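PDB 5IM3: ribonucleoside-diphosphate reductase from Pseudomonas aeruginosa, which probably reduces ribonucleoside diphosphates to the deoxyribonucleotides needed for DNA synthesis, using thioredoxin as reductant, and binds the nucleotide dATP. Local coordinates for residues Thr302-Asp305 and Arg306-His310; Leu490-Lys493 and Arg494-Asp498. All coordinates share one frame; numbering follows the deposited sequence.

Contact 1: residues Thr302-Asp305 and Arg306-His310; sequences TLYD and RYFIH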
loop_
_atom_site.group_PDB
_atom_site.type_symbol
_atom_site.label_atom_id
_atom_site.label_comp_id
_atom_site.label_asym_id
_atom_site.label_seq_id
_atom_site.Cartn_x
_atom_site.Cartn_y
_atom_site.Cartn_z
ATOM N N THR A 302 0.608 8.866 -46.723
ATOM C CA THR A 302 1.256 9.968 -46.020
ATOM C C THR A 302 1.481 11.153 -46.950
ATOM O O THR A 302 1.127 12.292 -46.624
ATOM C CB THR A 302 2.585 9.498 -45.426
ATOM O OG1 THR A 302 2.346 8.444 -44.487
ATOM C CG2 THR A 302 3.301 10.650 -44.726
ATOM N N LEU A 303 2.086 10.903 -48.111
ATOM C CA LEU A 303 2.336 11.979 -49.064
ATOM C C LEU A 303 1.032 12.590 -49.554
ATOM O O LEU A 303 0.873 13.816 -49.563
ATOM C CB LEU A 303 3.162 11.452 -50.240
ATOM C CG LEU A 303 4.600 11.039 -49.910
ATOM C CD1 LEU A 303 5.286 10.447 -51.129
ATOM C CD2 LEU A 303 5.398 12.220 -49.372
ATOM N N TYR A 304 0.079 11.749 -49.957
ATOM C CA TYR A 304 -1.164 12.257 -50.527
ATOM C C TYR A 304 -1.938 13.091 -49.519
ATOM O O TYR A 304 -2.506 14.130 -49.873
ATOM C CB TYR A 304 -2.027 11.100 -51.025
ATOM C CG TYR A 304 -3.370 11.542 -51.561
ATOM C CD1 TYR A 304 -3.532 11.870 -52.899
ATOM C CD2 TYR A 304 -4.477 11.637 -50.726
ATOM C CE1 TYR A 304 -4.755 12.280 -53.393
ATOM C CE2 TYR A 304 -5.705 12.044 -51.210
ATOM C CZ TYR A 304 -5.838 12.364 -52.544
ATOM O OH TYR A 304 -7.061 12.770 -53.026
ATOM N N ASP A 305 -1.981 12.650 -48.262
ATOM C CA ASP A 305 -2.810 13.335 -47.276
ATOM C C ASP A 305 -2.256 14.712 -46.937
ATOM O O ASP A 305 -3.024 15.666 -46.770
ATOM C CB ASP A 305 -2.935 12.488 -46.009
ATOM C CG ASP A 305 -3.745 11.223 -46.226
ATOM O OD1 ASP A 305 -4.442 11.125 -47.258
ATOM O OD2 ASP A 305 -3.690 10.329 -45.354
ATOM N N ARG A 306 -0.933 14.846 -46.843
ATOM C CA ARG A 306 -0.340 16.032 -46.235
ATOM C C ARG A 306 0.733 16.727 -47.061
ATOM O O ARG A 306 1.002 17.903 -46.792
ATOM C CB ARG A 306 0.257 15.681 -44.863
ATOM C CG ARG A 306 -0.794 15.295 -43.828
ATOM C CD ARG A 306 -0.188 15.037 -42.455
ATOM N NE ARG A 306 0.694 13.871 -42.443
ATOM C CZ ARG A 306 1.154 13.291 -41.337
ATOM N NH1 ARG A 306 0.813 13.759 -40.141
ATOM N NH2 ARG A 306 1.953 12.235 -41.424
ATOM N N TYR A 307 1.348 16.073 -48.047
ATOM C CA TYR A 307 2.481 16.670 -48.745
ATOM C C TYR A 307 2.201 17.066 -50.187
ATOM O O TYR A 307 2.780 18.047 -50.660
ATOM C CB TYR A 307 3.682 15.716 -48.708
ATOM C CG TYR A 307 4.343 15.666 -47.348
ATOM C CD1 TYR A 307 5.401 16.510 -47.038
ATOM C CD2 TYR A 307 3.896 14.790 -46.367
ATOM C CE1 TYR A 307 6.003 16.477 -45.795
ATOM C CE2 TYR A 307 4.492 14.749 -45.117
ATOM C CZ TYR A 307 5.544 15.597 -44.839
ATOM O OH TYR A 307 6.147 15.569 -43.603
ATOM N N PHE A 308 1.336 16.351 -50.902
ATOM C CA PHE A 308 1.063 16.701 -52.292
ATOM C C PHE A 308 0.323 18.029 -52.380
ATOM O O PHE A 308 -0.613 18.292 -51.620
ATOM C CB PHE A 308 0.238 15.603 -52.972
ATOM C CG PHE A 308 1.000 14.326 -53.230
ATOM C CD1 PHE A 308 2.386 14.295 -53.180
ATOM C CD2 PHE A 308 0.322 13.156 -53.535
ATOM C CE1 PHE A 308 3.075 13.127 -53.421
ATOM C CE2 PHE A 308 1.008 11.981 -53.778
ATOM C CZ PHE A 308 2.386 11.966 -53.720
ATOM N N ILE A 309 0.752 18.871 -53.325
ATOM C CA ILE A 309 0.104 20.158 -53.537
ATOM C C ILE A 309 -1.309 19.938 -54.064
ATOM O O ILE A 309 -1.579 18.999 -54.824
ATOM C CB ILE A 309 0.930 21.030 -54.502
ATOM C CG1 ILE A 309 2.322 21.316 -53.922
ATOM C CG2 ILE A 309 0.203 22.339 -54.810
ATOM C CD1 ILE A 309 2.316 22.131 -52.665
ATOM N N HIS A 310 -2.221 20.825 -53.671
ATOM C CA HIS A 310 -3.636 20.649 -53.956
ATOM C C HIS A 310 -4.313 22.006 -54.074
ATOM O O HIS A 310 -3.789 23.027 -53.624
ATOM C CB HIS A 310 -4.314 19.824 -52.858
ATOM C CG HIS A 310 -4.055 20.343 -51.478
ATOM N ND1 HIS A 310 -4.849 21.299 -50.880
ATOM C CD2 HIS A 310 -3.074 20.058 -50.589
ATOM C CE1 HIS A 310 -4.375 21.569 -49.676
ATOM N NE2 HIS A 310 -3.299 20.831 -49.477
HETATM O O HOH W 1 -1.713 16.814 -49.560
#
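F308 folds back against the C-terminal part of helix 297-307 and lays one face of its ring against L303. The CB of L303 stands 3.9 Å from the ring centroid, a CH-pi contact over the face, and the backbone N of Y304 lies above the same face, nearer the rim. F308 CD2 comes to 3.5 Å from the CA of Y304. L303 CD2 packs on Y307 CB at 4.0 Å. F322, edge-to-face on F308, and I778, against L303, also pack on this side.

The other side is looser. R306 is exposed, and its chain bends at chi3 to bring NH2 only to 3.9 Å from T302 CG2, at the edge of the guanidinium. D305 OD2 stays 6.3 Å from R306 NE, so the two charges do not pair here.

Within the turn, L303 O accepts from both Y307 N (2.8 Å) and F308 N (2.9 Å), the donors arriving from opposite faces of the carbonyl plane. The bond from F308 N makes the wider pi-type turn; that from Y307 N keeps the i+4 spacing. A water donating to Y304 O and F308 O ties the outgoing chain to the helix through backbone atoms.

Contact 2: residues Leu490-Lys493 and Arg494-Asp498; sequences LFMK and RVFDD
R494 donates its N to L490 O at 2.9 Å, and its CG rests 3.2 Å from the same oxygen. A bend at chi2 (-74°) folds the side chain back, so that L490 CD2 lies over one face of the guanidinium, 4.2 Å from NH2. V495 follows: its N bonds F491 O, and CG2, beside the backbone N, sits over the F491 ring, 4.1 Å from the centroid. F496 N then makes the straightest of these bonds, 174° at hydrogen, to M492 O. The ring of F496 has its CD1 3.2 Å from that oxygen, and its CE1 meets M492 CE at 4.2 Å. D497 N bonds K493 O, and D498, at positive phi, closes a Schellman motif as its C-prime residue, its N bonded to V495 O.

The polar ends tie the helix to its neighbours: K493 NZ and R494 NH1 form salt bridges with E521 and E528, R494 NH1 also bonds S500 O, and D497 OD2 bonds Y739 OH. Helix 489-496 of the barrel domain lies in sequence between strands 482-487 and 500-504, with helix 517-532 beside L490, helix 544-558 beside F491 and M492, and helix 885-897 beside M492 and V495.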
loop_
_atom_site.group_PDB
_atom_site.type_symbol
_atom_site.label_atom_id
_atom_site.label_comp_id
_atom_site.label_asym_id
_atom_site.label_seq_id
_atom_site.Cartn_x
_atom_site.Cartn_y
_atom_site.Cartn_z
ATOM N N LEU A 490 31.164 17.296 -14.035
ATOM C CA LEU A 490 31.526 17.345 -12.623
ATOM C C LEU A 490 30.394 16.829 -11.746
ATOM O O LEU A 490 30.640 16.171 -10.731
ATOM C CB LEU A 490 31.903 18.773 -12.229
ATOM C CG LEU A 490 32.450 18.967 -10.816
ATOM C CD1 LEU A 490 33.752 18.210 -10.633
ATOM C CD2 LEU A 490 32.652 20.443 -10.536
ATOM N N PHE A 491 29.144 17.114 -12.119
ATOM C CA PHE A 491 28.021 16.611 -11.337
ATOM C C PHE A 491 28.010 15.088 -11.325
ATOM O O PHE A 491 27.874 14.465 -10.266
ATOM C CB PHE A 491 26.699 17.150 -11.881
ATOM C CG PHE A 491 25.490 16.532 -11.233
ATOM C CD1 PHE A 491 25.088 16.924 -9.965
ATOM C CD2 PHE A 491 24.762 15.551 -11.884
ATOM C CE1 PHE A 491 23.981 16.350 -9.363
ATOM C CE2 PHE A 491 23.654 14.973 -11.284
ATOM C CZ PHE A 491 23.263 15.376 -10.024
ATOM N N MET A 492 28.153 14.470 -12.500
ATOM C CA MET A 492 28.215 13.015 -12.563
ATOM C C MET A 492 29.406 12.482 -11.775
ATOM O O MET A 492 29.309 11.436 -11.124
ATOM C CB MET A 492 28.291 12.555 -14.018
ATOM C CG MET A 492 27.109 12.985 -14.878
ATOM S SD MET A 492 25.519 12.382 -14.284
ATOM C CE MET A 492 25.784 10.606 -14.316
ATOM N N LYS A 493 30.542 13.185 -11.827
ATOM C CA LYS A 493 31.683 12.798 -11.004
ATOM C C LYS A 493 31.310 12.772 -9.526
ATOM O O LYS A 493 31.702 11.858 -8.793
ATOM C CB LYS A 493 32.854 13.752 -11.238
ATOM C CG LYS A 493 33.543 13.604 -12.586
ATOM C CD LYS A 493 34.754 14.524 -12.670
ATOM C CE LYS A 493 35.513 14.358 -13.978
ATOM N NZ LYS A 493 36.709 15.246 -14.042
ATOM N N ARG A 494 30.552 13.774 -9.071
ATOM C CA ARG A 494 30.146 13.816 -7.671
ATOM C C ARG A 494 29.143 12.714 -7.347
ATOM O O ARG A 494 29.109 12.221 -6.215
ATOM C CB ARG A 494 29.561 15.191 -7.338
ATOM C CG ARG A 494 30.547 16.344 -7.499
ATOM C CD ARG A 494 31.572 16.382 -6.371
ATOM N NE ARG A 494 32.576 17.428 -6.572
ATOM C CZ ARG A 494 32.415 18.704 -6.234
ATOM N NH1 ARG A 494 31.283 19.116 -5.677
ATOM N NH2 ARG A 494 33.389 19.576 -6.458
ATOM N N VAL A 495 28.326 12.310 -8.321
ATOM C CA VAL A 495 27.436 11.171 -8.119
ATOM C C VAL A 495 28.249 9.891 -7.961
ATOM O O VAL A 495 28.068 9.130 -7.003
ATOM C CB VAL A 495 26.433 11.062 -9.283
ATOM C CG1 VAL A 495 25.615 9.776 -9.175
ATOM C CG2 VAL A 495 25.512 12.279 -9.314
ATOM N N PHE A 496 29.161 9.638 -8.903
ATOM C CA PHE A 496 29.991 8.439 -8.841
ATOM C C PHE A 496 30.773 8.361 -7.537
ATOM O O PHE A 496 31.003 7.263 -7.019
ATOM C CB PHE A 496 30.953 8.410 -10.029
ATOM C CG PHE A 496 30.357 7.838 -11.286
ATOM C CD1 PHE A 496 29.163 8.327 -11.793
ATOM C CD2 PHE A 496 31.003 6.823 -11.973
ATOM C CE1 PHE A 496 28.618 7.801 -12.951
ATOM C CE2 PHE A 496 30.465 6.297 -13.131
ATOM C CZ PHE A 496 29.273 6.785 -13.621
ATOM N N ASP A 497 31.186 9.506 -6.994
ATOM C CA ASP A 497 32.036 9.559 -5.813
ATOM C C ASP A 497 31.271 9.918 -4.543
ATOM O O ASP A 497 31.897 10.156 -3.505
ATOM C CB ASP A 497 33.170 10.563 -6.037
ATOM C CG ASP A 497 33.997 10.242 -7.267
ATOM O OD1 ASP A 497 34.070 9.057 -7.649
ATOM O OD2 ASP A 497 34.581 11.176 -7.853
ATOM N N ASP A 498 29.940 9.963 -4.598
ATOM C CA ASP A 498 29.119 10.293 -3.433
ATOM C C ASP A 498 29.528 11.640 -2.837
ATOM O O ASP A 498 29.576 11.812 -1.618
ATOM C CB ASP A 498 29.193 9.186 -2.378
ATOM C CG ASP A 498 28.146 9.340 -1.289
ATOM O OD1 ASP A 498 27.074 9.917 -1.568
ATOM O OD2 ASP A 498 28.394 8.874 -0.154
#

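In the fold
Contacts 1 and 2 lie in series along the chain, and each is local to the end of one helix: 297-307 for the first, 489-496 for the second. The first lies in the all-alpha domain, the second in the barrel domain. Their centres are 51 Å apart and their nearest atoms about 35 Å, on opposite sides of the chain's centre. Contact 1 lies nearer that centre, about 18 Å away against 36 Å. Still, helix 773-779, from the barrel part of the chain, packs on contact 1, consistent with a junction between the two domains. Both contacts lie away from the dATP sites, and both are structural: each ends a helix and turns the chain toward a following strand.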